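Local coordinates for protein ribokinase (Arabidopsis thaliana, PDB 6ILS) that phosphorylates D-ribose at O-5 with ATP and a divalent cation, most likely magnesium, giving D-ribose 5-phosphate, at residues L141-P146 against M171-P176. Residues are numbered along the deposited sequence; the frame is centred on the assembly and turned at random.
Sequences LQREIP and MDTPIP. With RIB (alpha-D-ribofuranose), chain F.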
loop_
_atom_site.group_PDB
_atom_site.type_symbol
_atom_site.label_atom_id
_atom_site.label_comp_id
_atom_site.label_asym_id
_atom_site.label_seq_id
_atom_site.Cartn_x
_atom_site.Cartn_y
_atom_site.Cartn_z
ATOM N N LEU B 141 -19.430 -12.340 -11.749
ATOM C CA LEU B 141 -19.484 -10.997 -11.179
ATOM C C LEU B 141 -19.387 -11.070 -9.659
ATOM O O LEU B 141 -19.696 -12.114 -9.064
ATOM C CB LEU B 141 -20.803 -10.312 -11.590
ATOM C CG LEU B 141 -21.155 -10.412 -13.072
ATOM C CD1 LEU B 141 -22.594 -9.916 -13.317
ATOM C CD2 LEU B 141 -20.138 -9.613 -13.957
ATOM N N GLN B 142 -18.967 -9.974 -9.026
ATOM C CA GLN B 142 -19.046 -9.833 -7.578
ATOM C C GLN B 142 -19.593 -8.435 -7.260
ATOM O O GLN B 142 -20.073 -7.748 -8.155
ATOM C CB GLN B 142 -17.683 -10.037 -6.902
ATOM C CG GLN B 142 -16.799 -11.084 -7.579
ATOM C CD GLN B 142 -16.193 -10.576 -8.891
ATOM O OE1 GLN B 142 -15.773 -9.408 -9.007
ATOM N NE2 GLN B 142 -16.156 -11.443 -9.877
ATOM N N ARG B 143 -19.500 -8.009 -6.005
ATOM C CA ARG B 143 -20.038 -6.697 -5.661
ATOM C C ARG B 143 -18.981 -5.723 -5.177
ATOM O O ARG B 143 -19.110 -5.112 -4.117
ATOM C CB ARG B 143 -21.145 -6.869 -4.644
ATOM C CG ARG B 143 -22.225 -7.759 -5.219
ATOM C CD ARG B 143 -23.608 -7.386 -4.750
ATOM N NE ARG B 143 -23.981 -6.004 -5.058
ATOM C CZ ARG B 143 -24.453 -5.165 -4.142
ATOM N NH1 ARG B 143 -24.568 -5.576 -2.885
ATOM N NH2 ARG B 143 -24.793 -3.923 -4.465
ATOM N N GLU B 144 -17.952 -5.563 -6.003
ATOM C CA GLU B 144 -16.837 -4.651 -5.721
ATOM C C GLU B 144 -16.597 -3.702 -6.896
ATOM O O GLU B 144 -15.550 -3.052 -6.980
ATOM C CB GLU B 144 -15.559 -5.461 -5.399
ATOM C CG GLU B 144 -15.645 -6.244 -4.101
ATOM C CD GLU B 144 -14.293 -6.808 -3.628
ATOM O OE1 GLU B 144 -13.408 -7.102 -4.471
ATOM O OE2 GLU B 144 -14.120 -6.934 -2.397
ATOM N N ILE B 145 -17.562 -3.652 -7.813
ATOM C CA ILE B 145 -17.624 -2.633 -8.870
ATOM C C ILE B 145 -19.084 -2.114 -8.895
ATOM O O ILE B 145 -19.962 -2.698 -8.239
ATOM C CB ILE B 145 -17.200 -3.173 -10.266
ATOM C CG1 ILE B 145 -18.258 -4.129 -10.816
ATOM C CG2 ILE B 145 -15.816 -3.848 -10.215
ATOM C CD1 ILE B 145 -18.022 -4.606 -12.209
ATOM N N PRO B 146 -19.351 -1.010 -9.615
ATOM C CA PRO B 146 -20.702 -0.424 -9.480
ATOM C C PRO B 146 -21.865 -1.321 -9.919
ATOM O O PRO B 146 -21.755 -2.028 -10.903
ATOM C CB PRO B 146 -20.634 0.814 -10.386
ATOM C CG PRO B 146 -19.196 1.212 -10.350
ATOM C CD PRO B 146 -18.428 -0.093 -10.311
ATOM N N MET B 171 -19.592 -5.252 -1.406
ATOM C CA MET B 171 -20.384 -4.258 -0.697
ATOM C C MET B 171 -21.542 -4.875 0.084
ATOM O O MET B 171 -22.147 -5.853 -0.349
ATOM C CB MET B 171 -20.918 -3.216 -1.680
ATOM C CG MET B 171 -19.826 -2.522 -2.472
ATOM S SD MET B 171 -20.492 -1.285 -3.611
ATOM C CE MET B 171 -21.789 -2.228 -4.404
ATOM N N ASP B 172 -21.847 -4.282 1.234
ATOM C CA ASP B 172 -22.901 -4.786 2.107
ATOM C C ASP B 172 -24.259 -4.138 1.811
ATOM O O ASP B 172 -25.187 -4.232 2.612
ATOM C CB ASP B 172 -22.520 -4.567 3.572
ATOM C CG ASP B 172 -21.300 -5.372 3.979
ATOM O OD1 ASP B 172 -20.925 -6.305 3.229
ATOM O OD2 ASP B 172 -20.717 -5.080 5.046
ATOM N N THR B 173 -24.375 -3.506 0.649
ATOM C CA THR B 173 -25.613 -2.840 0.256
ATOM C C THR B 173 -26.618 -3.833 -0.324
ATOM O O THR B 173 -26.228 -4.900 -0.812
ATOM C CB THR B 173 -25.344 -1.736 -0.777
ATOM O OG1 THR B 173 -24.782 -2.316 -1.959
ATOM C CG2 THR B 173 -24.390 -0.699 -0.208
ATOM N N PRO B 174 -27.923 -3.492 -0.269
ATOM C CA PRO B 174 -28.913 -4.383 -0.887
ATOM C C PRO B 174 -28.615 -4.589 -2.365
ATOM O O PRO B 174 -28.062 -3.705 -3.011
ATOM C CB PRO B 174 -30.237 -3.634 -0.690
ATOM C CG PRO B 174 -30.000 -2.766 0.502
ATOM C CD PRO B 174 -28.558 -2.352 0.421
ATOM N N ILE B 175 -28.952 -5.758 -2.886
ATOM C CA ILE B 175 -28.763 -6.029 -4.302
ATOM C C ILE B 175 -29.976 -5.547 -5.090
ATOM O O ILE B 175 -31.106 -5.909 -4.773
ATOM C CB ILE B 175 -28.556 -7.530 -4.580
ATOM C CG1 ILE B 175 -27.468 -8.111 -3.668
ATOM C CG2 ILE B 175 -28.249 -7.752 -6.056
ATOM C CD1 ILE B 175 -27.343 -9.626 -3.767
ATOM N N PRO B 176 -29.747 -4.733 -6.124
ATOM C CA PRO B 176 -30.847 -4.261 -6.970
ATOM C C PRO B 176 -31.571 -5.419 -7.635
ATOM O O PRO B 176 -30.922 -6.325 -8.150
ATOM C CB PRO B 176 -30.140 -3.405 -8.023
ATOM C CG PRO B 176 -28.830 -3.036 -7.408
ATOM C CD PRO B 176 -28.445 -4.193 -6.554
HETATM O O5 RIB F . -12.124 -12.380 -1.298
HETATM C C5 RIB F . -10.851 -11.819 -1.115
HETATM C C4 RIB F . -10.843 -10.488 -1.514
HETATM O O4 RIB F . -11.925 -9.671 -0.851
HETATM C C3 RIB F . -9.504 -9.868 -0.924
HETATM O O3 RIB F . -8.398 -10.133 -1.916
HETATM C C2 RIB F . -9.758 -8.671 -0.644
HETATM O O2 RIB F . -9.068 -7.701 -1.529
HETATM C C1 RIB F . -11.412 -8.474 -0.728
HETATM O O1 RIB F . -11.746 -7.692 -1.816
HETATM O O HOH W 1 -23.208 -7.745 -1.411
#
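The guanidinium of R143 grips T173 end-on, with one nitrogen to each of two oxygens: NH1 donates to the backbone O of T173 (2.7 Å) and NH2 to its OG1 (3.0 Å). Both oxygens are tilted from the guanidinium plane, and NH1 approaches the carbonyl from above its plane. T173 OG1, set between its own backbone N and carbonyl carbon (chi1 62°), comes within reach of NH2. The packing is tightest around this flat group. A bend at chi3 of M171 (-49°) sets CE over one face, 3.4 Å from R143 NH2, while I175 CG1 covers the opposite face, 3.9 Å from NH1. One backbone bond, nearly straight, runs from M171 N to R143 O (2.8 Å) and joins the loop following strand 164-170 to the end of strand 138-143. The exposed side is looser: P174 contributes little there, and a water accepts from R143 NH1. D147, at the start of helix 147-158, forms a salt bridge with R143 NH2 and probably offsets its charge. An alanine at R143 would probably leave T173 O and OG1 without these donors and D147 without its charged mate, and open a gap between M171 CE and I175 CG1. Next along the chain, E144 OE2 accepts from ribose O1 (2.6 Å), so a guanidinium held by two neutral oxygens and one carboxylate lies one residue from the sugar contact of this PfkB-family kinase.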